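Local coordinates for protein dihydrodipicolinate synthase (Rhodopseudomonas palustris, PDB 3DZ1) that probably acts as a 4-hydroxy-tetrahydrodipicolinate synthase, a pyruvate-using TIM-barrel lyase of the DapA family linked to lysine biosynthesis, at residues E294-Y297 / L298-R301; Y220-P223 / D224-V227; K266-L269 / K270-L274; C198-G201 / G202-L205; T35-Y38 / A39-G42. All coordinates share one frame; numbering follows the deposited sequence.

Interaction 1. Residues E294-Y297 / L298-R301; sequences EVDY and LLSR
Arg301 lays its CD methylene over one face of the Tyr297 ring, one turn back along the C-terminal helix 289-301. CD of Arg301 stands 3.7 Å from the ring centroid and 27° off its normal, a CH-pi contact displaced toward the rim, where it comes within 3.3 Å of Tyr297 CE2. A bend at chi3 (64°) swings the guanidinium past the ring, with its plane inclined only 14° to it. This tight part is completed by Arg301 N, which donates to Tyr297 O at 3.2 Å. Ser300 OG also donates to Tyr297 O, at a modelled 2.5 Å too short to be taken literally, and exposed Ser300 marks the solvent side. Val295 CG1 and Leu299 CD1, side by side 4.0 Å apart, make ordinary apolar contact facing the neighbouring helices. The polar ends of Tyr297 and Arg301 serve the assembly. Tyr297 OH bonds to Asp239 of the second subunit, and Arg301 NH2 bonds to Asn243 and makes a salt bridge with Asp246 of that subunit, while its Arg238 adds a cation-pi contact to the tyrosine ring. Within the chain Leu298 rests on Pro250 and Tyr254 of helix 238-255, and Val295 fits between that helix and Val268 of helix 260-271.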
loop_
_atom_site.group_PDB
_atom_site.type_symbol
_atom_site.label_atom_id
_atom_site.label_comp_id
_atom_site.label_asym_id
_atom_site.label_seq_id
_atom_site.Cartn_x
_atom_site.Cartn_y
_atom_site.Cartn_z
ATOM N N GLU A 294 9.815 29.322 -12.428
ATOM C CA GLU A 294 10.465 28.972 -11.168
ATOM C C GLU A 294 11.770 28.229 -11.433
ATOM O O GLU A 294 12.777 28.488 -10.778
ATOM C CB GLU A 294 9.525 28.126 -10.302
ATOM C CG GLU A 294 8.200 28.829 -9.998
ATOM C CD GLU A 294 7.231 27.969 -9.217
ATOM O OE1 GLU A 294 7.136 26.762 -9.513
ATOM O OE2 GLU A 294 6.550 28.505 -8.316
ATOM N N VAL A 295 11.749 27.305 -12.390
ATOM C CA VAL A 295 12.955 26.561 -12.741
ATOM C C VAL A 295 13.975 27.551 -13.305
ATOM O O VAL A 295 15.158 27.490 -12.974
ATOM C CB VAL A 295 12.669 25.472 -13.802
ATOM C CG1 VAL A 295 13.987 24.853 -14.291
ATOM C CG2 VAL A 295 11.769 24.394 -13.204
ATOM N N ASP A 296 13.510 28.460 -14.159
ATOM C CA ASP A 296 14.391 29.468 -14.744
ATOM C C ASP A 296 15.036 30.306 -13.647
ATOM O O ASP A 296 16.211 30.664 -13.736
ATOM C CB ASP A 296 13.619 30.401 -15.685
ATOM C CG ASP A 296 13.191 29.722 -16.972
ATOM O OD1 ASP A 296 13.723 28.635 -17.279
ATOM O OD2 ASP A 296 12.329 30.285 -17.686
ATOM N N TYR A 297 14.260 30.630 -12.617
ATOM C CA TYR A 297 14.775 31.432 -11.511
ATOM C C TYR A 297 15.919 30.696 -10.816
ATOM O O TYR A 297 16.971 31.278 -10.543
ATOM C CB TYR A 297 13.662 31.728 -10.500
ATOM C CG TYR A 297 14.103 32.612 -9.354
ATOM C CD1 TYR A 297 14.493 33.933 -9.574
ATOM C CD2 TYR A 297 14.134 32.129 -8.049
ATOM C CE1 TYR A 297 14.902 34.753 -8.516
ATOM C CE2 TYR A 297 14.539 32.939 -6.984
ATOM C CZ TYR A 297 14.920 34.247 -7.225
ATOM O OH TYR A 297 15.308 35.043 -6.171
ATOM N N LEU A 298 15.711 29.417 -10.530
ATOM C CA LEU A 298 16.737 28.617 -9.872
ATOM C C LEU A 298 17.983 28.540 -10.750
ATOM O O LEU A 298 19.110 28.641 -10.256
ATOM C CB LEU A 298 16.208 27.210 -9.583
ATOM C CG LEU A 298 15.049 27.124 -8.583
ATOM C CD1 LEU A 298 14.632 25.673 -8.409
ATOM C CD2 LEU A 298 15.470 27.727 -7.247
ATOM N N LEU A 299 17.774 28.363 -12.049
ATOM C CA LEU A 299 18.877 28.287 -13.001
ATOM C C LEU A 299 19.690 29.576 -13.005
ATOM O O LEU A 299 20.924 29.543 -13.073
ATOM C CB LEU A 299 18.342 28.020 -14.414
ATOM C CG LEU A 299 17.796 26.618 -14.700
ATOM C CD1 LEU A 299 17.117 26.581 -16.075
ATOM C CD2 LEU A 299 18.938 25.608 -14.638
ATOM N N SER A 300 18.995 30.709 -12.924
ATOM C CA SER A 300 19.643 32.015 -12.941
ATOM C C SER A 300 20.511 32.247 -11.714
ATOM O O SER A 300 21.507 32.972 -11.781
ATOM C CB SER A 300 18.597 33.130 -13.039
ATOM O OG SER A 300 17.888 33.281 -11.822
ATOM N N ARG A 301 20.132 31.634 -10.597
ATOM C CA ARG A 301 20.880 31.784 -9.351
ATOM C C ARG A 301 22.085 30.856 -9.292
ATOM O O ARG A 301 23.021 31.084 -8.526
ATOM C CB ARG A 301 19.955 31.540 -8.156
ATOM C CG ARG A 301 18.935 32.658 -7.961
ATOM C CD ARG A 301 17.796 32.246 -7.053
ATOM N NE ARG A 301 18.223 31.960 -5.689
ATOM C CZ ARG A 301 18.658 32.873 -4.829
ATOM N NH1 ARG A 301 18.732 34.148 -5.187
ATOM N NH2 ARG A 301 19.012 32.509 -3.605
#

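Interaction 2. Residues Y220-P223 / D224-V227; sequences YCFP and DMLV
Tyr220 meets Leu226 with its CD2, 3.7 Å from Leu226 CG, the two side chains crossing at about a right angle. With chi1 at -177° the tyrosine CG points away from the backbone N, which turns the ring to this leucine, while its OH bonds to His248 of helix 238-255. Next comes Cys221, whose carbonyl accepts from Arg272 NH1. Phe222 is the N-cap of helix 223-234, the helix that follows the last strand, 215-218, of the eight-stranded barrel; Met217 of that strand is a predicted pyruvate-binding residue. Two amides share the Phe222 carbonyl: Leu226 N lies in the carbonyl plane at 3.2 Å from Phe222 O, whereas Met225 N approaches that O from above the plane at 3.0 Å. The Phe222 side chain runs beside that of Asp224, with ring and carboxylate planes 25° apart; Asp224 CG lies between its backbone N and carbonyl carbon (chi1 50°), which puts OD1 of Asp224 3.2 Å from Phe222 CA. A salt bridge from OD2 to Arg272 fixes the carboxylate. Pro223, lacking an N-H, suits a first helical turn where amides have no carbonyl before them; its O accepts Val227 N at 3.0 Å and lies tight against Val227 CG2 at 3.2 Å.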
loop_
_atom_site.group_PDB
_atom_site.type_symbol
_atom_site.label_atom_id
_atom_site.label_comp_id
_atom_site.label_asym_id
_atom_site.label_seq_id
_atom_site.Cartn_x
_atom_site.Cartn_y
_atom_site.Cartn_z
ATOM N N TYR A 220 20.006 13.963 -12.518
ATOM C CA TYR A 220 20.048 15.420 -12.368
ATOM C C TYR A 220 20.497 16.091 -13.670
ATOM O O TYR A 220 21.441 15.627 -14.319
ATOM C CB TYR A 220 20.999 15.790 -11.224
ATOM C CG TYR A 220 21.079 17.271 -10.923
ATOM C CD1 TYR A 220 19.922 18.027 -10.713
ATOM C CD2 TYR A 220 22.312 17.913 -10.828
ATOM C CE1 TYR A 220 19.997 19.390 -10.419
ATOM C CE2 TYR A 220 22.398 19.270 -10.533
ATOM C CZ TYR A 220 21.239 20.003 -10.330
ATOM O OH TYR A 220 21.333 21.345 -10.035
ATOM N N CYS A 221 19.826 17.185 -14.038
ATOM C CA CYS A 221 20.130 17.903 -15.277
ATOM C C CYS A 221 21.508 18.556 -15.367
ATOM O O CYS A 221 21.852 19.144 -16.393
ATOM C CB CYS A 221 19.032 18.937 -15.582
ATOM S SG CYS A 221 18.691 20.129 -14.276
ATOM N N PHE A 222 22.293 18.469 -14.296
ATOM C CA PHE A 222 23.650 19.002 -14.309
ATOM C C PHE A 222 24.597 17.907 -13.838
ATOM O O PHE A 222 25.279 18.042 -12.821
ATOM C CB PHE A 222 23.770 20.239 -13.421
ATOM C CG PHE A 222 23.252 21.488 -14.069
ATOM C CD1 PHE A 222 24.055 22.218 -14.941
ATOM C CD2 PHE A 222 21.945 21.915 -13.843
ATOM C CE1 PHE A 222 23.563 23.356 -15.583
ATOM C CE2 PHE A 222 21.445 23.052 -14.478
ATOM C CZ PHE A 222 22.256 23.773 -15.350
ATOM N N PRO A 223 24.644 16.789 -14.579
ATOM C CA PRO A 223 25.532 15.694 -14.184
ATOM C C PRO A 223 26.971 16.183 -14.212
ATOM O O PRO A 223 27.817 15.685 -13.469
ATOM C CB PRO A 223 25.245 14.623 -15.234
ATOM C CG PRO A 223 24.907 15.436 -16.449
ATOM C CD PRO A 223 24.015 16.512 -15.883
ATOM N N ASP A 224 27.234 17.170 -15.068
ATOM C CA ASP A 224 28.566 17.737 -15.184
ATOM C C ASP A 224 29.017 18.362 -13.862
ATOM O O ASP A 224 30.195 18.273 -13.496
ATOM C CB ASP A 224 28.618 18.759 -16.343
ATOM C CG ASP A 224 27.488 19.789 -16.299
ATOM O OD1 ASP A 224 26.335 19.424 -15.992
ATOM O OD2 ASP A 224 27.752 20.972 -16.606
HETATM N N MSE A 225 28.086 18.965 -13.126
HETATM C CA MSE A 225 28.439 19.577 -11.853
HETATM C C MSE A 225 28.533 18.552 -10.723
HETATM O O MSE A 225 29.300 18.737 -9.782
HETATM C CB MSE A 225 27.445 20.682 -11.495
HETATM C CG MSE A 225 27.490 21.872 -12.450
HETATM SE SE MSE A 225 29.249 22.720 -12.578
HETATM C CE MSE A 225 29.899 21.842 -14.167
ATOM N N LEU A 226 27.757 17.475 -10.798
ATOM C CA LEU A 226 27.850 16.457 -9.762
ATOM C C LEU A 226 29.173 15.704 -9.932
ATOM O O LEU A 226 29.697 15.126 -8.976
ATOM C CB LEU A 226 26.656 15.497 -9.823
ATOM C CG LEU A 226 25.295 16.130 -9.508
ATOM C CD1 LEU A 226 24.260 15.027 -9.316
ATOM C CD2 LEU A 226 25.385 16.985 -8.245
ATOM N N VAL A 227 29.719 15.723 -11.150
ATOM C CA VAL A 227 31.006 15.082 -11.413
ATOM C C VAL A 227 32.018 15.764 -10.488
ATOM O O VAL A 227 32.860 15.106 -9.860
ATOM C CB VAL A 227 31.459 15.279 -12.893
ATOM C CG1 VAL A 227 32.947 14.968 -13.033
ATOM C CG2 VAL A 227 30.660 14.368 -13.818
#

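Interaction 3. Residues K266-L269 / K270-L274; sequences KYVL and KKRGL
Lys270 and Lys271 continue the helical bonding begun by Lys266 and Tyr267: Lys271 N donates to Tyr267 O at 3.1 Å, and one residue on Arg272 N reaches Val268 O at 2.8 Å. The regular pattern then breaks in a Schellman motif. Gly273 takes up a positive phi of 81°, where a side chain would press on the preceding carbonyl, and two bonds fold back over the last turn, Leu274 N to Leu269 O at 2.9 Å and Gly273 N to Lys270 O at 2.8 Å. As usual for this motif, an apolar pair flanks the turn: Leu269 CD2 touches Leu274 CD1 at 3.8 Å, and Leu274 also packs on Leu34 of helix 28-40. On another side of the helix, Tyr267 and Lys271 point the same way. The lysine leaves its backbone extended, then bends at chi3 (-70°), which brings CE to 3.2 Å from Tyr267 OH; a further bend at chi4 turns NZ. Val268 CG1 lies alongside the aliphatic part of Arg272, 4.0 Å from its CG. Tyr267 OH is bonded to Asp296 OD1 of helix 289-301, to which Lys271 NZ makes only a long, weak ion pair. Lysine and tyrosine thus converge on one carboxylate, probably helping to stabilise its negative charge; Lys270 and Lys271 may also suit the partial negative charge of the helix end, whereas Arg272 is engaged by Cys221 O and Asp224.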
loop_
_atom_site.group_PDB
_atom_site.type_symbol
_atom_site.label_atom_id
_atom_site.label_comp_id
_atom_site.label_asym_id
_atom_site.label_seq_id
_atom_site.Cartn_x
_atom_site.Cartn_y
_atom_site.Cartn_z
ATOM N N LYS A 266 13.828 17.198 -18.618
ATOM C CA LYS A 266 13.747 17.389 -20.058
ATOM C C LYS A 266 13.684 18.853 -20.466
ATOM O O LYS A 266 14.233 19.236 -21.500
ATOM C CB LYS A 266 12.558 16.606 -20.621
ATOM C CG LYS A 266 12.836 15.099 -20.689
ATOM C CD LYS A 266 11.800 14.366 -21.528
ATOM C CE LYS A 266 12.305 12.991 -21.930
ATOM N NZ LYS A 266 11.370 12.307 -22.864
ATOM N N TYR A 267 13.027 19.673 -19.653
ATOM C CA TYR A 267 12.936 21.100 -19.935
ATOM C C TYR A 267 14.341 21.710 -19.911
ATOM O O TYR A 267 14.727 22.445 -20.817
ATOM C CB TYR A 267 12.056 21.788 -18.885
ATOM C CG TYR A 267 12.095 23.301 -18.942
ATOM C CD1 TYR A 267 11.544 23.995 -20.018
ATOM C CD2 TYR A 267 12.704 24.039 -17.926
ATOM C CE1 TYR A 267 11.599 25.390 -20.082
ATOM C CE2 TYR A 267 12.765 25.432 -17.979
ATOM C CZ TYR A 267 12.212 26.100 -19.060
ATOM O OH TYR A 267 12.280 27.471 -19.121
ATOM N N VAL A 268 15.110 21.396 -18.875
ATOM C CA VAL A 268 16.462 21.935 -18.749
ATOM C C VAL A 268 17.434 21.375 -19.791
ATOM O O VAL A 268 18.225 22.119 -20.373
ATOM C CB VAL A 268 17.034 21.675 -17.335
ATOM C CG1 VAL A 268 18.465 22.183 -17.251
ATOM C CG2 VAL A 268 16.171 22.377 -16.288
ATOM N N LEU A 269 17.374 20.070 -20.032
ATOM C CA LEU A 269 18.268 19.454 -21.008
ATOM C C LEU A 269 18.032 20.039 -22.399
ATOM O O LEU A 269 18.948 20.100 -23.218
ATOM C CB LEU A 269 18.071 17.935 -21.029
ATOM C CG LEU A 269 18.540 17.210 -19.764
ATOM C CD1 LEU A 269 18.123 15.746 -19.815
ATOM C CD2 LEU A 269 20.054 17.333 -19.642
ATOM N N LYS A 270 16.801 20.470 -22.661
ATOM C CA LYS A 270 16.476 21.070 -23.952
ATOM C C LYS A 270 17.079 22.472 -23.971
ATOM O O LYS A 270 17.694 22.890 -24.951
ATOM C CB LYS A 270 14.956 21.161 -24.134
ATOM C CG LYS A 270 14.526 21.833 -25.433
ATOM C CD LYS A 270 13.020 22.043 -25.468
ATOM C CE LYS A 270 12.605 22.881 -26.668
ATOM N NZ LYS A 270 11.172 23.299 -26.569
ATOM N N LYS A 271 16.896 23.190 -22.868
ATOM C CA LYS A 271 17.418 24.541 -22.727
ATOM C C LYS A 271 18.944 24.525 -22.834
ATOM O O LYS A 271 19.555 25.507 -23.268
ATOM C CB LYS A 271 16.980 25.115 -21.376
ATOM C CG LYS A 271 17.446 26.528 -21.103
ATOM C CD LYS A 271 16.935 27.024 -19.749
ATOM C CE LYS A 271 15.428 27.248 -19.758
ATOM N NZ LYS A 271 15.052 28.349 -20.689
ATOM N N ARG A 272 19.559 23.411 -22.440
ATOM C CA ARG A 272 21.008 23.286 -22.518
ATOM C C ARG A 272 21.464 22.856 -23.914
ATOM O O ARG A 272 22.660 22.695 -24.163
ATOM C CB ARG A 272 21.521 22.291 -21.472
ATOM C CG ARG A 272 21.302 22.743 -20.037
ATOM C CD ARG A 272 22.087 21.892 -19.054
ATOM N NE ARG A 272 23.523 22.140 -19.149
ATOM C CZ ARG A 272 24.448 21.483 -18.455
ATOM N NH1 ARG A 272 24.093 20.528 -17.608
ATOM N NH2 ARG A 272 25.731 21.783 -18.609
ATOM N N GLY A 273 20.502 22.667 -24.815
ATOM C CA GLY A 273 20.818 22.281 -26.178
ATOM C C GLY A 273 21.100 20.807 -26.408
ATOM O O GLY A 273 21.602 20.438 -27.471
ATOM N N LEU A 274 20.772 19.963 -25.430
ATOM C CA LEU A 274 21.015 18.528 -25.544
ATOM C C LEU A 274 19.829 17.779 -26.145
ATOM O O LEU A 274 20.007 16.769 -26.825
ATOM C CB LEU A 274 21.370 17.948 -24.169
ATOM C CG LEU A 274 22.592 18.607 -23.516
ATOM C CD1 LEU A 274 22.789 18.075 -22.109
ATOM C CD2 LEU A 274 23.823 18.353 -24.373
#

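Interaction 4. Residues C198-G201 / G202-L205; sequences CGNG and GLFL
Leu203 sets its CB 3.5 Å from the carbonyl O of Asn200, one turn back in a glycine-rich loop. Its CG stands anti to the backbone N (chi1 -160°), carrying the branched end away from that carbonyl. The Asn200 side chain is also swung anti (chi1 -171°), and its ND2 comes loosely toward Leu203, 4.3 Å from that CB; it packs among Tyr142, Trp173 and His256. Asn200, Gly201 and Gly202 all have positive phi, a left-handed run joined by bonds from Gly202 N to Gly199 O (3.0 Å) and from Leu203 N to Asn200 O (3.2 Å), both donors above the carbonyl planes. At Gly202 a CB would clash with Gly201 O. This loop follows strand 195-198 of the TIM barrel, close to Met217, the predicted pyruvate-binding residue. A type I turn from Gly202 to Leu205 then leads into helix 205-211, with Phe204 at its N-cap position. A water accepts from Phe204 N at 3.0 Å and probably donates to Gly199 O at 2.9 Å. With CG beside the backbone N (chi1 -78°), the Phe204 ring meets Arg253 of the second subunit in a cation-pi contact, and the same arginine bonds to Leu203 O.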
loop_
_atom_site.group_PDB
_atom_site.type_symbol
_atom_site.label_atom_id
_atom_site.label_comp_id
_atom_site.label_asym_id
_atom_site.label_seq_id
_atom_site.Cartn_x
_atom_site.Cartn_y
_atom_site.Cartn_z
ATOM N N CYS A 198 24.979 6.294 -5.592
ATOM C CA CYS A 198 23.760 6.809 -4.997
ATOM C C CYS A 198 22.789 7.528 -5.905
ATOM O O CYS A 198 23.174 8.170 -6.888
ATOM C CB CYS A 198 24.131 7.697 -3.815
ATOM S SG CYS A 198 25.141 6.798 -2.613
ATOM N N GLY A 199 21.513 7.413 -5.544
ATOM C CA GLY A 199 20.458 8.038 -6.311
ATOM C C GLY A 199 19.534 8.911 -5.485
ATOM O O GLY A 199 19.980 9.807 -4.767
ATOM N N ASN A 200 18.238 8.631 -5.577
ATOM C CA ASN A 200 17.216 9.413 -4.886
ATOM C C ASN A 200 17.393 10.889 -5.223
ATOM O O ASN A 200 17.398 11.746 -4.338
ATOM C CB ASN A 200 17.273 9.208 -3.366
ATOM C CG ASN A 200 16.083 9.840 -2.653
ATOM O OD1 ASN A 200 14.990 9.901 -3.206
ATOM N ND2 ASN A 200 16.288 10.296 -1.424
ATOM N N GLY A 201 17.548 11.165 -6.518
ATOM C CA GLY A 201 17.706 12.525 -7.001
ATOM C C GLY A 201 18.947 13.271 -6.550
ATOM O O GLY A 201 19.077 14.462 -6.822
ATOM N N GLY A 202 19.851 12.579 -5.862
ATOM C CA GLY A 202 21.066 13.210 -5.379
ATOM C C GLY A 202 20.814 14.067 -4.151
ATOM O O GLY A 202 21.656 14.878 -3.764
ATOM N N LEU A 203 19.655 13.878 -3.528
ATOM C CA LEU A 203 19.268 14.658 -2.361
ATOM C C LEU A 203 20.271 14.594 -1.209
ATOM O O LEU A 203 20.411 15.557 -0.461
ATOM C CB LEU A 203 17.882 14.212 -1.883
ATOM C CG LEU A 203 17.078 15.165 -0.995
ATOM C CD1 LEU A 203 16.720 16.419 -1.775
ATOM C CD2 LEU A 203 15.808 14.461 -0.523
ATOM N N PHE A 204 20.972 13.470 -1.067
ATOM C CA PHE A 204 21.958 13.330 0.005
ATOM C C PHE A 204 23.369 13.005 -0.483
ATOM O O PHE A 204 24.198 12.508 0.283
ATOM C CB PHE A 204 21.516 12.255 1.005
ATOM C CG PHE A 204 20.459 12.726 1.959
ATOM C CD1 PHE A 204 19.132 12.835 1.553
ATOM C CD2 PHE A 204 20.804 13.127 3.244
ATOM C CE1 PHE A 204 18.163 13.341 2.411
ATOM C CE2 PHE A 204 19.843 13.635 4.113
ATOM C CZ PHE A 204 18.518 13.742 3.693
ATOM N N LEU A 205 23.657 13.305 -1.744
ATOM C CA LEU A 205 24.972 13.000 -2.303
ATOM C C LEU A 205 26.147 13.552 -1.498
ATOM O O LEU A 205 27.195 12.903 -1.386
ATOM C CB LEU A 205 25.070 13.507 -3.744
ATOM C CG LEU A 205 26.353 13.076 -4.464
ATOM C CD1 LEU A 205 26.444 11.553 -4.490
ATOM C CD2 LEU A 205 26.361 13.640 -5.876
HETATM O O HOH W 1 20.383 10.698 -2.008
#

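Interaction 5. Residues T35-Y38 / A39-G42; sequences TDFY and AEVG
Val41, the first residue to leave helix 28-40, adopts a less common valine rotamer (chi1 -56°), in which CG1 lies over one face of the Phe37 ring and CG2 is wedged between its own backbone N and carbonyl carbon. CG1 of Val41 sits 4.1 Å from the Phe37 ring centroid, 29° off the normal, a CH-pi contact in which CE1 of the ring is nearest at 3.6 Å. CG2 meanwhile presses on the end of the helix, 3.4 Å from the carbonyl O of Tyr38. The backbone holds the pair in place, because Val41 N bonds to Phe37 O at 3.0 Å, nearly in line with the C=O bond. Before it, Glu40 N donates to Asp36 O at 2.9 Å. After it, Gly42 is the C-prime residue of a Schellman motif: with positive phi, it sends its N to Ala39 O at 3.2 Å, and Cys43 N turns back to Tyr38 O. The helix thereby ends just ahead of strand 45-48 in the first beta-alpha-beta unit of the barrel. Asp36, on a more open side, forms a salt bridge with Arg73 of helix 60-73, and Glu40 is exposed. The valine methyl and the ring thus make a dispersion contact that packs the last turn on the side facing helix 223-234, while the ring also borders the charged Asp224 and Arg272.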
loop_
_atom_site.group_PDB
_atom_site.type_symbol
_atom_site.label_atom_id
_atom_site.label_comp_id
_atom_site.label_asym_id
_atom_site.label_seq_id
_atom_site.Cartn_x
_atom_site.Cartn_y
_atom_site.Cartn_z
ATOM N N THR A 35 24.709 11.445 -25.187
ATOM C CA THR A 35 25.824 10.548 -24.930
ATOM C C THR A 35 27.168 11.260 -25.032
ATOM O O THR A 35 28.035 11.082 -24.173
ATOM C CB THR A 35 25.824 9.356 -25.907
ATOM O OG1 THR A 35 24.583 8.647 -25.795
ATOM C CG2 THR A 35 26.972 8.407 -25.583
ATOM N N ASP A 36 27.345 12.055 -26.085
ATOM C CA ASP A 36 28.598 12.788 -26.280
ATOM C C ASP A 36 28.817 13.746 -25.123
ATOM O O ASP A 36 29.946 13.943 -24.658
ATOM C CB ASP A 36 28.566 13.584 -27.588
ATOM C CG ASP A 36 28.515 12.694 -28.811
ATOM O OD1 ASP A 36 28.940 11.522 -28.713
ATOM O OD2 ASP A 36 28.062 13.170 -29.874
ATOM N N PHE A 37 27.724 14.352 -24.674
ATOM C CA PHE A 37 27.749 15.291 -23.563
ATOM C C PHE A 37 28.262 14.609 -22.295
ATOM O O PHE A 37 29.212 15.081 -21.662
ATOM C CB PHE A 37 26.342 15.842 -23.313
ATOM C CG PHE A 37 26.241 16.694 -22.082
ATOM C CD1 PHE A 37 26.858 17.940 -22.029
ATOM C CD2 PHE A 37 25.564 16.233 -20.960
ATOM C CE1 PHE A 37 26.805 18.714 -20.873
ATOM C CE2 PHE A 37 25.505 17.000 -19.799
ATOM C CZ PHE A 37 26.127 18.242 -19.756
ATOM N N TYR A 38 27.627 13.503 -21.919
ATOM C CA TYR A 38 28.034 12.773 -20.720
ATOM C C TYR A 38 29.522 12.422 -20.730
ATOM O O TYR A 38 30.202 12.534 -19.710
ATOM C CB TYR A 38 27.228 11.479 -20.569
ATOM C CG TYR A 38 25.731 11.663 -20.452
ATOM C CD1 TYR A 38 25.186 12.665 -19.647
ATOM C CD2 TYR A 38 24.855 10.795 -21.105
ATOM C CE1 TYR A 38 23.802 12.792 -19.491
ATOM C CE2 TYR A 38 23.476 10.912 -20.958
ATOM C CZ TYR A 38 22.955 11.909 -20.151
ATOM O OH TYR A 38 21.592 12.011 -19.995
ATOM N N ALA A 39 30.021 11.975 -21.880
ATOM C CA ALA A 39 31.427 11.611 -21.994
ATOM C C ALA A 39 32.295 12.854 -21.852
ATOM O O ALA A 39 33.293 12.853 -21.129
ATOM C CB ALA A 39 31.692 10.949 -23.337
ATOM N N GLU A 40 31.894 13.917 -22.540
ATOM C CA GLU A 40 32.629 15.176 -22.526
ATOM C C GLU A 40 32.818 15.766 -21.131
ATOM O O GLU A 40 33.871 16.335 -20.830
ATOM C CB GLU A 40 31.908 16.196 -23.412
ATOM C CG GLU A 40 32.602 17.536 -23.532
ATOM C CD GLU A 40 31.749 18.554 -24.271
ATOM O OE1 GLU A 40 30.636 18.866 -23.787
ATOM O OE2 GLU A 40 32.185 19.040 -25.338
ATOM N N VAL A 41 31.806 15.630 -20.278
ATOM C CA VAL A 41 31.887 16.201 -18.935
ATOM C C VAL A 41 32.477 15.304 -17.844
ATOM O O VAL A 41 32.446 15.660 -16.664
ATOM C CB VAL A 41 30.501 16.722 -18.469
ATOM C CG1 VAL A 41 29.974 17.734 -19.473
ATOM C CG2 VAL A 41 29.526 15.567 -18.291
ATOM N N GLY A 42 33.005 14.145 -18.225
ATOM C CA GLY A 42 33.624 13.272 -17.239
ATOM C C GLY A 42 32.814 12.141 -16.627
ATOM O O GLY A 42 33.248 11.549 -15.637
#

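How the interactions relate
From the N terminus the contacts come in the order interaction 5, 4, 2, 3, 1. Each closes only a short turn of continuous chain, so they stand in series and none nests in or crosses another. Interaction 5 ends the first barrel helix; interactions 4 and 2 follow strands 195-198 and 215-218, and meet where Leu205 touches Leu226. Residues 220-227 bring the most together: Pro223 packs on Phe37 of interaction 5, Cys221 SG on Val268 of interaction 3, and Phe222 on Leu299 of interaction 1. Leu274 also reaches Phe37, and Leu299 packs on Lys271. The C-terminal helices are thereby tied to the first and last barrel helices, while interactions 1 and 4 both contact the second subunit.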